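Local coordinates for protein Beta/alpha-amylase (Paenibacillus polymyxa, PDB 3VOC) that carries the family 14 beta-amylase domain of a secreted precursor, hydrolysing alpha-1,4-glucosidic linkages in starch to release maltose from non-reducing chain ends, at residues 134-148 / 260-272. Residues are numbered along the deposited sequence; the frame is centred on the assembly and turned at random.
Sequences DELYASFAENFAGYK and IGAAAHKNFDSVF. With CA (calcium ion), chain B.
Two outer helices of the (beta/alpha)8 barrel, 127-144 and 240-268, meet here through Tyr137, a knob that sits among Ile260, Ala263, Ala264 and Phe268. Their parts 134-144 and 260-268 run in roughly the same direction, the axes coming within 8.8 Å and crossing at -26°. The Tyr137 ring presents its edge to the backbone of the other helix, CE2 lying 3.5 Å from Ile260 O, while its CB rests against Phe268 CZ. Farther along, the ring of Phe272 slides in beside Ala141, and its CE2 edge comes 3.4 Å from Phe144 O; Val271 CG1 packs on Ala145 CB.

Polar grips hold both ends. With CG anti to the backbone N (chi1 -171°), the Asp134 carboxylate swings to the other helix, where OD2 takes a salt bridge from Lys266 NZ at 2.8 Å. Its OD1 receives Asn267 ND2, also at 2.8 Å, nearly in the amide plane. That same ND2 bonds back to Ala263 O, which pins the amide between the helices. Replacing Asp134 by an alanine is likely to leave Lys266 without its carboxylate mate and the Asn267 amide less firmly fixed. At the far end Lys148 NZ, brought round by a bend at chi4, donates to Val271 O (3.2 Å) and Phe272 O (3.1 Å), approaching both from above the carbonyl planes.

On the side of helix 127-144 away from this contact, Glu135 OE1 binds the calcium ion at 2.2 Å, with Glu48, Asp52, Asn53 and Gln132. Inward, Tyr137 and Phe140 pack on barrel strand 73-79, and Phe268 and Phe272 on strand 153-156; Phe144 leans on helix 58-69.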
loop_
_atom_site.group_PDB
_atom_site.type_symbol
_atom_site.label_atom_id
_atom_site.label_comp_id
_atom_site.label_asym_id
_atom_site.label_seq_id
_atom_site.Cartn_x
_atom_site.Cartn_y
_atom_site.Cartn_z
ATOM N N ASP A 134 11.456 -8.139 -9.792
ATOM C CA ASP A 134 12.631 -8.978 -9.491
ATOM C C ASP A 134 13.921 -8.285 -9.961
ATOM O O ASP A 134 14.889 -8.193 -9.198
ATOM C CB ASP A 134 12.445 -10.368 -10.134
ATOM C CG ASP A 134 13.510 -11.385 -9.710
ATOM O OD1 ASP A 134 14.166 -11.220 -8.665
ATOM O OD2 ASP A 134 13.664 -12.380 -10.440
ATOM N N GLU A 135 13.938 -7.782 -11.200
ATOM C CA GLU A 135 15.104 -7.039 -11.705
ATOM C C GLU A 135 15.394 -5.782 -10.884
ATOM O O GLU A 135 16.555 -5.454 -10.633
ATOM C CB GLU A 135 14.906 -6.610 -13.162
ATOM C CG GLU A 135 14.724 -7.766 -14.153
ATOM C CD GLU A 135 14.262 -7.277 -15.516
ATOM O OE1 GLU A 135 13.536 -6.254 -15.593
ATOM O OE2 GLU A 135 14.619 -7.924 -16.520
ATOM N N LEU A 136 14.335 -5.064 -10.501
ATOM C CA LEU A 136 14.503 -3.813 -9.749
ATOM C C LEU A 136 15.035 -4.091 -8.331
ATOM O O LEU A 136 15.907 -3.364 -7.817
ATOM C CB LEU A 136 13.171 -3.046 -9.700
ATOM C CG LEU A 136 13.119 -1.785 -8.825
ATOM C CD1 LEU A 136 14.051 -0.728 -9.399
ATOM C CD2 LEU A 136 11.699 -1.258 -8.738
ATOM N N TYR A 137 14.521 -5.144 -7.697
ATOM C CA TYR A 137 14.970 -5.497 -6.341
ATOM C C TYR A 137 16.430 -5.956 -6.387
ATOM O O TYR A 137 17.230 -5.634 -5.498
ATOM C CB TYR A 137 14.095 -6.599 -5.730
ATOM C CG TYR A 137 12.612 -6.264 -5.497
ATOM C CD1 TYR A 137 12.137 -4.958 -5.544
ATOM C CD2 TYR A 137 11.701 -7.279 -5.201
ATOM C CE1 TYR A 137 10.768 -4.676 -5.306
ATOM C CE2 TYR A 137 10.344 -7.013 -4.961
ATOM C CZ TYR A 137 9.890 -5.718 -5.019
ATOM O OH TYR A 137 8.562 -5.467 -4.783
ATOM N N ALA A 138 16.765 -6.717 -7.422
ATOM C CA ALA A 138 18.136 -7.175 -7.646
ATOM C C ALA A 138 19.066 -5.988 -7.795
ATOM O O ALA A 138 20.132 -5.932 -7.176
ATOM C CB ALA A 138 18.203 -8.082 -8.907
ATOM N N SER A 139 18.659 -5.026 -8.621
ATOM C CA SER A 139 19.469 -3.851 -8.818
ATOM C C SER A 139 19.630 -3.057 -7.525
ATOM O O SER A 139 20.731 -2.580 -7.235
ATOM C CB SER A 139 18.906 -2.952 -9.916
ATOM O OG SER A 139 19.849 -1.941 -10.200
ATOM N N PHE A 140 18.546 -2.909 -6.757
ATOM C CA PHE A 140 18.640 -2.186 -5.483
ATOM C C PHE A 140 19.627 -2.861 -4.546
ATOM O O PHE A 140 20.487 -2.210 -3.937
ATOM C CB PHE A 140 17.267 -2.085 -4.785
ATOM C CG PHE A 140 17.326 -1.338 -3.493
ATOM C CD1 PHE A 140 17.387 0.060 -3.475
ATOM C CD2 PHE A 140 17.372 -2.020 -2.293
ATOM C CE1 PHE A 140 17.489 0.760 -2.253
ATOM C CE2 PHE A 140 17.478 -1.332 -1.078
ATOM C CZ PHE A 140 17.535 0.052 -1.060
ATOM N N ALA A 141 19.495 -4.180 -4.429
ATOM C CA ALA A 141 20.336 -4.965 -3.547
ATOM C C ALA A 141 21.804 -4.789 -3.927
ATOM O O ALA A 141 22.657 -4.565 -3.065
ATOM C CB ALA A 141 19.928 -6.437 -3.610
ATOM N N GLU A 142 22.082 -4.873 -5.227
ATOM C CA GLU A 142 23.435 -4.718 -5.752
ATOM C C GLU A 142 24.004 -3.314 -5.495
ATOM O O GLU A 142 25.166 -3.158 -5.102
ATOM C CB GLU A 142 23.426 -5.032 -7.255
ATOM C CG GLU A 142 24.792 -5.122 -7.901
ATOM C CD GLU A 142 24.736 -5.851 -9.238
ATOM O OE1 GLU A 142 24.229 -5.257 -10.222
ATOM O OE2 GLU A 142 25.188 -7.024 -9.294
ATOM N N ASN A 143 23.181 -2.290 -5.673
ATOM C CA ASN A 143 23.656 -0.918 -5.505
ATOM C C ASN A 143 23.743 -0.425 -4.066
ATOM O O ASN A 143 24.526 0.488 -3.757
ATOM C CB ASN A 143 22.818 0.041 -6.339
ATOM C CG ASN A 143 23.212 0.011 -7.797
ATOM O OD1 ASN A 143 24.027 0.813 -8.234
ATOM N ND2 ASN A 143 22.662 -0.934 -8.545
ATOM N N PHE A 144 22.942 -1.030 -3.194
ATOM C CA PHE A 144 22.855 -0.586 -1.815
ATOM C C PHE A 144 23.387 -1.558 -0.773
ATOM O O PHE A 144 23.267 -1.297 0.431
ATOM C CB PHE A 144 21.431 -0.124 -1.509
ATOM C CG PHE A 144 21.094 1.183 -2.168
ATOM C CD1 PHE A 144 21.230 2.382 -1.478
ATOM C CD2 PHE A 144 20.691 1.222 -3.509
ATOM C CE1 PHE A 144 20.936 3.596 -2.097
ATOM C CE2 PHE A 144 20.398 2.441 -4.131
ATOM C CZ PHE A 144 20.523 3.617 -3.430
ATOM N N ALA A 145 23.985 -2.656 -1.233
ATOM C CA ALA A 145 24.639 -3.642 -0.365
ATOM C C ALA A 145 25.645 -2.983 0.588
ATOM O O ALA A 145 25.729 -3.356 1.759
ATOM C CB ALA A 145 25.328 -4.733 -1.216
ATOM N N GLY A 146 26.386 -1.985 0.097
ATOM C CA GLY A 146 27.349 -1.246 0.942
ATOM C C GLY A 146 26.710 -0.356 2.012
ATOM O O GLY A 146 27.400 0.217 2.849
ATOM N N TYR A 147 25.384 -0.237 1.977
ATOM C CA TYR A 147 24.632 0.548 2.960
ATOM C C TYR A 147 23.912 -0.359 3.959
ATOM O O TYR A 147 22.993 0.080 4.671
ATOM C CB TYR A 147 23.573 1.395 2.248
ATOM C CG TYR A 147 24.125 2.558 1.467
ATOM C CD1 TYR A 147 24.191 3.825 2.037
ATOM C CD2 TYR A 147 24.581 2.396 0.157
ATOM C CE1 TYR A 147 24.696 4.904 1.333
ATOM C CE2 TYR A 147 25.091 3.477 -0.563
ATOM C CZ TYR A 147 25.134 4.731 0.033
ATOM O OH TYR A 147 25.644 5.819 -0.653
ATOM N N LYS A 148 24.318 -1.624 4.013
ATOM C CA LYS A 148 23.588 -2.631 4.813
ATOM C C LYS A 148 23.374 -2.211 6.279
ATOM O O LYS A 148 22.269 -2.336 6.815
ATOM C CB LYS A 148 24.277 -4.001 4.690
ATOM C CG LYS A 148 23.909 -4.998 5.740
ATOM C CD LYS A 148 24.829 -6.205 5.689
ATOM C CE LYS A 148 24.500 -7.161 6.829
ATOM N NZ LYS A 148 23.416 -8.078 6.439
ATOM N N ILE A 260 5.757 -10.763 -5.198
ATOM C CA ILE A 260 6.689 -9.674 -4.872
ATOM C C ILE A 260 7.439 -9.964 -3.580
ATOM O O ILE A 260 8.606 -9.616 -3.447
ATOM C CB ILE A 260 6.014 -8.270 -4.887
ATOM C CG1 ILE A 260 5.027 -8.105 -3.725
ATOM C CG2 ILE A 260 5.329 -8.067 -6.249
ATOM C CD1 ILE A 260 4.340 -6.721 -3.653
ATOM N N GLY A 261 6.773 -10.642 -2.651
ATOM C CA GLY A 261 7.403 -11.058 -1.406
ATOM C C GLY A 261 8.543 -12.033 -1.673
ATOM O O GLY A 261 9.610 -11.922 -1.084
ATOM N N ALA A 262 8.307 -12.995 -2.558
ATOM C CA ALA A 262 9.305 -14.016 -2.858
ATOM C C ALA A 262 10.485 -13.383 -3.587
ATOM O O ALA A 262 11.641 -13.703 -3.302
ATOM C CB ALA A 262 8.676 -15.157 -3.681
ATOM N N ALA A 263 10.196 -12.465 -4.518
ATOM C CA ALA A 263 11.259 -11.751 -5.203
ATOM C C ALA A 263 12.067 -10.891 -4.231
ATOM O O ALA A 263 13.284 -10.795 -4.359
ATOM C CB ALA A 263 10.714 -10.898 -6.372
ATOM N N ALA A 264 11.401 -10.262 -3.270
ATOM C CA ALA A 264 12.124 -9.420 -2.309
ATOM C C ALA A 264 13.014 -10.284 -1.426
ATOM O O ALA A 264 14.194 -9.963 -1.197
ATOM C CB ALA A 264 11.158 -8.610 -1.468
ATOM N N HIS A 265 12.452 -11.382 -0.928
ATOM C CA HIS A 265 13.220 -12.299 -0.090
ATOM C C HIS A 265 14.427 -12.834 -0.830
ATOM O O HIS A 265 15.523 -12.895 -0.281
ATOM C CB HIS A 265 12.353 -13.444 0.433
ATOM C CG HIS A 265 11.585 -13.088 1.665
ATOM N ND1 HIS A 265 12.190 -12.923 2.895
ATOM C CD2 HIS A 265 10.262 -12.877 1.864
ATOM C CE1 HIS A 265 11.275 -12.611 3.794
ATOM N NE2 HIS A 265 10.098 -12.571 3.194
ATOM N N LYS A 266 14.225 -13.193 -2.089
ATOM C CA LYS A 266 15.291 -13.791 -2.878
ATOM C C LYS A 266 16.461 -12.826 -3.038
ATOM O O LYS A 266 17.624 -13.220 -2.905
ATOM C CB LYS A 266 14.765 -14.224 -4.243
ATOM C CG LYS A 266 15.827 -14.893 -5.136
ATOM C CD LYS A 266 15.253 -15.219 -6.510
ATOM C CE LYS A 266 15.206 -13.976 -7.385
ATOM N NZ LYS A 266 14.972 -14.294 -8.825
ATOM N N ASN A 267 16.143 -11.562 -3.303
ATOM C CA ASN A 267 17.157 -10.539 -3.516
ATOM C C ASN A 267 17.732 -9.906 -2.252
ATOM O O ASN A 267 18.859 -9.411 -2.264
ATOM C CB ASN A 267 16.598 -9.469 -4.451
ATOM C CG ASN A 267 16.488 -9.971 -5.888
ATOM O OD1 ASN A 267 17.495 -10.255 -6.514
ATOM N ND2 ASN A 267 15.267 -10.125 -6.386
ATOM N N PHE A 268 16.966 -9.906 -1.170
ATOM C CA PHE A 268 17.354 -9.125 0.011
ATOM C C PHE A 268 17.863 -9.949 1.172
ATOM O O PHE A 268 18.642 -9.441 1.978
ATOM C CB PHE A 268 16.200 -8.240 0.523
ATOM C CG PHE A 268 15.703 -7.225 -0.473
ATOM C CD1 PHE A 268 16.551 -6.703 -1.465
ATOM C CD2 PHE A 268 14.390 -6.760 -0.397
ATOM C CE1 PHE A 268 16.087 -5.758 -2.390
ATOM C CE2 PHE A 268 13.912 -5.801 -1.306
ATOM C CZ PHE A 268 14.753 -5.301 -2.305
ATOM N N ASP A 269 17.399 -11.193 1.296
ATOM C CA ASP A 269 17.659 -11.949 2.523
ATOM C C ASP A 269 19.129 -12.261 2.747
ATOM O O ASP A 269 19.569 -12.297 3.887
ATOM C CB ASP A 269 16.832 -13.234 2.601
ATOM C CG ASP A 269 15.375 -12.966 2.952
ATOM O OD1 ASP A 269 14.992 -11.789 3.102
ATOM O OD2 ASP A 269 14.607 -13.931 3.032
ATOM N N SER A 270 19.881 -12.473 1.674
ATOM C CA SER A 270 21.322 -12.755 1.815
ATOM C C SER A 270 22.205 -11.501 1.686
ATOM O O SER A 270 23.420 -11.582 1.798
ATOM C CB SER A 270 21.752 -13.840 0.828
ATOM O OG SER A 270 21.622 -13.363 -0.495
ATOM N N VAL A 271 21.596 -10.340 1.466
ATOM C CA VAL A 271 22.343 -9.097 1.333
ATOM C C VAL A 271 22.078 -8.245 2.567
ATOM O O VAL A 271 23.013 -7.816 3.253
ATOM C CB VAL A 271 21.963 -8.349 0.028
ATOM C CG1 VAL A 271 22.612 -6.972 -0.023
ATOM C CG2 VAL A 271 22.358 -9.202 -1.212
ATOM N N PHE A 272 20.799 -8.028 2.863
ATOM C CA PHE A 272 20.394 -7.242 4.023
ATOM C C PHE A 272 19.960 -8.117 5.192
ATOM O O PHE A 272 20.355 -7.867 6.322
ATOM C CB PHE A 272 19.284 -6.276 3.624
ATOM C CG PHE A 272 19.686 -5.349 2.511
ATOM C CD1 PHE A 272 19.143 -5.498 1.235
ATOM C CD2 PHE A 272 20.653 -4.367 2.729
ATOM C CE1 PHE A 272 19.522 -4.644 0.199
ATOM C CE2 PHE A 272 21.048 -3.514 1.699
ATOM C CZ PHE A 272 20.485 -3.645 0.435
HETATM CA CA CA B . 13.623 -4.011 -15.721
HETATM O O HOH W 1 13.283 -3.712 -13.424
#